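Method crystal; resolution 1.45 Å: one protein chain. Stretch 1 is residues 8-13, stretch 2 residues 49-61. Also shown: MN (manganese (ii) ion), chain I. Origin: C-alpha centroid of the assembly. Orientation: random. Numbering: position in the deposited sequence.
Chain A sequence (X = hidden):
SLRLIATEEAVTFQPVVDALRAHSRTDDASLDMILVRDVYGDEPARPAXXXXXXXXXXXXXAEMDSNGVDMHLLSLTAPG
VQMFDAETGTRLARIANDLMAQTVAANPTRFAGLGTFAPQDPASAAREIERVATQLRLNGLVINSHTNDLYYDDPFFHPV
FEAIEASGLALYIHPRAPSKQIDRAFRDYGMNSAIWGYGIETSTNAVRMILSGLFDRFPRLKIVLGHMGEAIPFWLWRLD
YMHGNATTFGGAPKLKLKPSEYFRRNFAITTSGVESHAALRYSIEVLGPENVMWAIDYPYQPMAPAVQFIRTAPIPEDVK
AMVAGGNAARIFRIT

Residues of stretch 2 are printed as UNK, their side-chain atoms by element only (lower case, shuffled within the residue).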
# COMPACT_ATOMS: atom_id res chain seq x y z
N GLU A 8 -9.65 9.34 -15.92
CA GLU A 8 -10.43 8.73 -14.83
C GLU A 8 -11.60 9.61 -14.44
O GLU A 8 -11.73 10.02 -13.28
CB GLU A 8 -9.57 8.42 -13.60
CG GLU A 8 -10.21 7.32 -12.71
CD GLU A 8 -9.50 7.13 -11.38
OE1 GLU A 8 -8.32 6.70 -11.38
OE2 GLU A 8 -10.12 7.41 -10.33
N GLU A 9 -12.45 9.90 -15.41
CA GLU A 9 -13.43 10.96 -15.24
C GLU A 9 -14.80 10.35 -15.10
O GLU A 9 -15.35 9.79 -16.04
CB GLU A 9 -13.33 11.96 -16.41
CG GLU A 9 -11.86 12.33 -16.72
CD GLU A 9 -11.07 12.64 -15.45
OE1 GLU A 9 -9.93 12.12 -15.28
OE2 GLU A 9 -11.61 13.40 -14.61
N ALA A 10 -15.32 10.44 -13.88
CA ALA A 10 -16.54 9.74 -13.50
C ALA A 10 -17.80 10.40 -14.05
O ALA A 10 -17.88 11.63 -14.16
CB ALA A 10 -16.63 9.67 -11.98
N VAL A 11 -18.79 9.57 -14.35
CA VAL A 11 -20.09 10.01 -14.83
C VAL A 11 -21.13 9.05 -14.25
O VAL A 11 -20.79 7.97 -13.79
CB VAL A 11 -20.14 10.02 -16.38
CG1 VAL A 11 -20.08 8.58 -16.95
CG2 VAL A 11 -21.35 10.76 -16.91
N THR A 12 -22.40 9.45 -14.24
CA THR A 12 -23.46 8.49 -13.95
C THR A 12 -24.64 8.74 -14.87
O THR A 12 -24.66 9.71 -15.63
CB THR A 12 -23.89 8.51 -12.48
OG1 THR A 12 -24.74 7.38 -12.23
CG2 THR A 12 -24.63 9.81 -12.14
N PHE A 13 -25.61 7.84 -14.81
CA PHE A 13 -26.80 7.90 -15.66
C PHE A 13 -28.01 7.61 -14.79
O PHE A 13 -27.91 6.86 -13.82
CB PHE A 13 -26.69 6.87 -16.79
CG PHE A 13 -25.44 7.00 -17.60
CD1 PHE A 13 -25.30 8.01 -18.54
CD2 PHE A 13 -24.40 6.09 -17.43
CE1 PHE A 13 -24.13 8.14 -19.28
CE2 PHE A 13 -23.23 6.20 -18.18
CZ PHE A 13 -23.10 7.23 -19.10
N UNK A 49 -23.42 15.93 -5.49
CA UNK A 49 -22.62 15.01 -6.28
C UNK A 49 -23.36 14.31 -7.43
O UNK A 49 -22.79 14.16 -8.51
s UNK A 49 -19.53 14.16 -6.83
c UNK A 49 -20.86 13.18 -6.10
c UNK A 49 -21.90 14.00 -5.38
c UNK A 49 -18.49 14.49 -5.41
N UNK A 50 -24.59 13.87 -7.22
CA UNK A 50 -25.34 13.25 -8.32
C UNK A 50 -25.42 14.17 -9.54
O UNK A 50 -25.18 13.74 -10.66
c UNK A 50 -26.65 11.55 -7.01
c UNK A 50 -27.93 11.18 -6.33
c UNK A 50 -27.63 12.52 -9.12
c UNK A 50 -26.75 12.80 -7.90
N UNK A 51 -25.73 15.44 -9.30
CA UNK A 51 -25.81 16.40 -10.39
C UNK A 51 -24.49 16.57 -11.12
O UNK A 51 -24.46 16.61 -12.35
N UNK A 52 -23.40 16.66 -10.36
CA UNK A 52 -22.09 16.86 -10.96
C UNK A 52 -21.60 15.64 -11.74
O UNK A 52 -20.97 15.78 -12.79
n UNK A 52 -18.03 18.18 -7.91
c UNK A 52 -18.19 19.09 -8.87
c UNK A 52 -20.56 19.25 -8.31
n UNK A 52 -17.16 19.46 -9.62
c UNK A 52 -21.59 18.60 -9.20
c UNK A 52 -21.08 17.32 -9.90
n UNK A 52 -19.38 19.62 -9.07
N UNK A 53 -21.92 14.45 -11.24
CA UNK A 53 -21.61 13.21 -11.94
C UNK A 53 -22.43 13.07 -13.22
O UNK A 53 -21.93 12.60 -14.25
c UNK A 53 -20.91 11.79 -9.89
c UNK A 53 -19.64 11.16 -10.44
c UNK A 53 -21.52 10.88 -8.83
c UNK A 53 -21.91 12.02 -11.03
N UNK A 54 -23.69 13.48 -13.15
CA UNK A 54 -24.61 13.31 -14.28
C UNK A 54 -24.27 14.29 -15.39
O UNK A 54 -24.47 14.00 -16.56
o UNK A 54 -26.44 12.61 -12.84
c UNK A 54 -26.06 13.53 -13.84
N UNK A 55 -23.79 15.46 -15.01
CA UNK A 55 -23.50 16.52 -15.98
C UNK A 55 -22.32 16.18 -16.88
O UNK A 55 -21.24 15.83 -16.41
o UNK A 55 -21.41 19.21 -15.91
c UNK A 55 -23.22 17.83 -15.26
c UNK A 55 -22.57 18.84 -16.17
o UNK A 55 -23.22 19.23 -17.16
N UNK A 56 -22.52 16.32 -18.18
CA UNK A 56 -21.43 16.15 -19.13
C UNK A 56 -21.17 17.42 -19.94
O UNK A 56 -20.02 17.88 -20.05
c UNK A 56 -21.74 13.67 -19.30
c UNK A 56 -20.65 14.89 -21.17
c UNK A 56 -21.71 14.97 -20.08
N UNK A 57 -22.24 18.00 -20.48
CA UNK A 57 -22.13 19.13 -21.41
C UNK A 57 -22.34 20.52 -20.78
O UNK A 57 -22.29 21.52 -21.50
o UNK A 57 -24.45 18.91 -22.09
c UNK A 57 -23.11 18.97 -22.59
c UNK A 57 -22.81 17.69 -23.36
N UNK A 58 -22.58 20.58 -19.47
CA UNK A 58 -22.75 21.84 -18.77
C UNK A 58 -21.48 22.28 -18.04
O UNK A 58 -20.51 22.66 -18.69
N UNK A 59 -21.50 22.23 -16.71
CA UNK A 59 -20.35 22.60 -15.90
C UNK A 59 -19.07 21.89 -16.36
O UNK A 59 -18.01 22.51 -16.46
o UNK A 59 -20.80 21.62 -11.74
c UNK A 59 -19.41 22.52 -13.48
c UNK A 59 -19.65 22.00 -12.06
c UNK A 59 -20.61 22.31 -14.41
o UNK A 59 -18.68 21.97 -11.26
N UNK A 60 -19.18 20.59 -16.64
CA UNK A 60 -18.00 19.80 -16.97
C UNK A 60 -17.31 20.33 -18.22
O UNK A 60 -16.10 20.53 -18.23
n UNK A 60 -19.09 13.85 -15.29
c UNK A 60 -17.18 17.41 -17.41
n UNK A 60 -16.95 13.83 -16.15
c UNK A 60 -18.37 18.32 -17.14
c UNK A 60 -18.18 14.36 -16.11
n UNK A 60 -18.52 15.37 -16.91
c UNK A 60 -17.63 16.02 -17.86
N UNK A 61 -18.08 20.55 -19.28
CA UNK A 61 -17.49 21.05 -20.52
C UNK A 61 -16.98 22.49 -20.35
O UNK A 61 -15.94 22.85 -20.89
c UNK A 61 -16.86 20.19 -23.40
c UNK A 61 -17.98 21.17 -23.07
c UNK A 61 -18.51 20.97 -21.65
c UNK A 61 -19.14 21.01 -24.04
MN MN I . -12.11 7.94 -9.60
O HOH W 1 -13.25 8.42 -11.40
O HOH W 2 -25.20 11.53 -17.65

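Position 49 carries two carbons, a sulfur and a final carbon in an unbranched chain; its side chain makes no contact with stretch 1. A thioether of this length is Met 49. Position 50 has four carbons, forked at the first, with one arm two carbons long, which defines Ile 50; its backbone O lies 4.2 Å from Thr 12 CG2. Position 51 has no side-chain atoms and is Gly 51. At position 52, three carbons and a nitrogen lead to a carbon bearing two more nitrogens, a guanidinium; the CA-to-CB bond points away from stretch 1, and the side chain makes no contact with it: Arg 52.

Position 53 has four carbons forked at the second, and one terminal carbon packs against Ala 10 CB. This is Leu 53, with CD2 3.7 Å from Ala 10 CB. Its backbone O, near the helix end, accepts from Thr 12 N at 3.2 Å (N-H...O angle 145°), and the same O receives a CA-H...O contact from Val 11 CA, also 3.2 Å.

Position 54 shows one carbon and one oxygen, the oxygen close to the Thr 12 methyl: Ser 54. Its OG lies 3.4 Å from Thr 12 CG2 and donates to Ile 50 O at 2.8 Å, one turn back.

Position 55 has two carbons, the second carrying two oxygens, and no contact with stretch 1; it is Asp 55, the first residue to leave helical phi/psi. Position 56 has one carbon carrying two more, a beta-branched trio meeting the Val 11 side chain: Val 56, whose CG2 is 3.8 Å from Val 11 CG2. Position 57, one carbon bearing an oxygen and a carbon, is Thr 57, remote from stretch 1. Position 58 lacks a side chain and is Gly 58; an ideal CB would sit 2.7 Å from Asp 55 OD1, to which Gly 58 N donates at 2.8 Å.

Position 59 has three carbons, the third with two oxygens: Glu 59, whose OE2 forms a salt bridge with Arg 52 NE at 3.3 Å. Position 60 has three carbons, a nitrogen and a carbon carrying two more nitrogens; its CA-to-CB bond points toward stretch 1 and both terminal nitrogens lie close to Ala 10 O. The guanidinium makes it Arg 60. Position 61, four carbons forked at the second, is Leu 61, out of reach.

The contact combines hydrogen bonds to backbone oxygens with apolar packing of Leu 53 on Ala 10 and Val 56 on Val 11. Arg 60 NH2 and NH1 both donate to Ala 10 O, at 2.8 and 3.1 Å, with that oxygen near the guanidinium plane, while Arg 60 NE donates to Asp 55 O at 2.8 Å, so one side chain ties the post-helix turn to the strand. Water 2 adds a bridge, donating to Thr 12 O and Ser 54 O, each 2.8 Å from its O.

Stretch 2 49-61: MIGRLSDVTGERL
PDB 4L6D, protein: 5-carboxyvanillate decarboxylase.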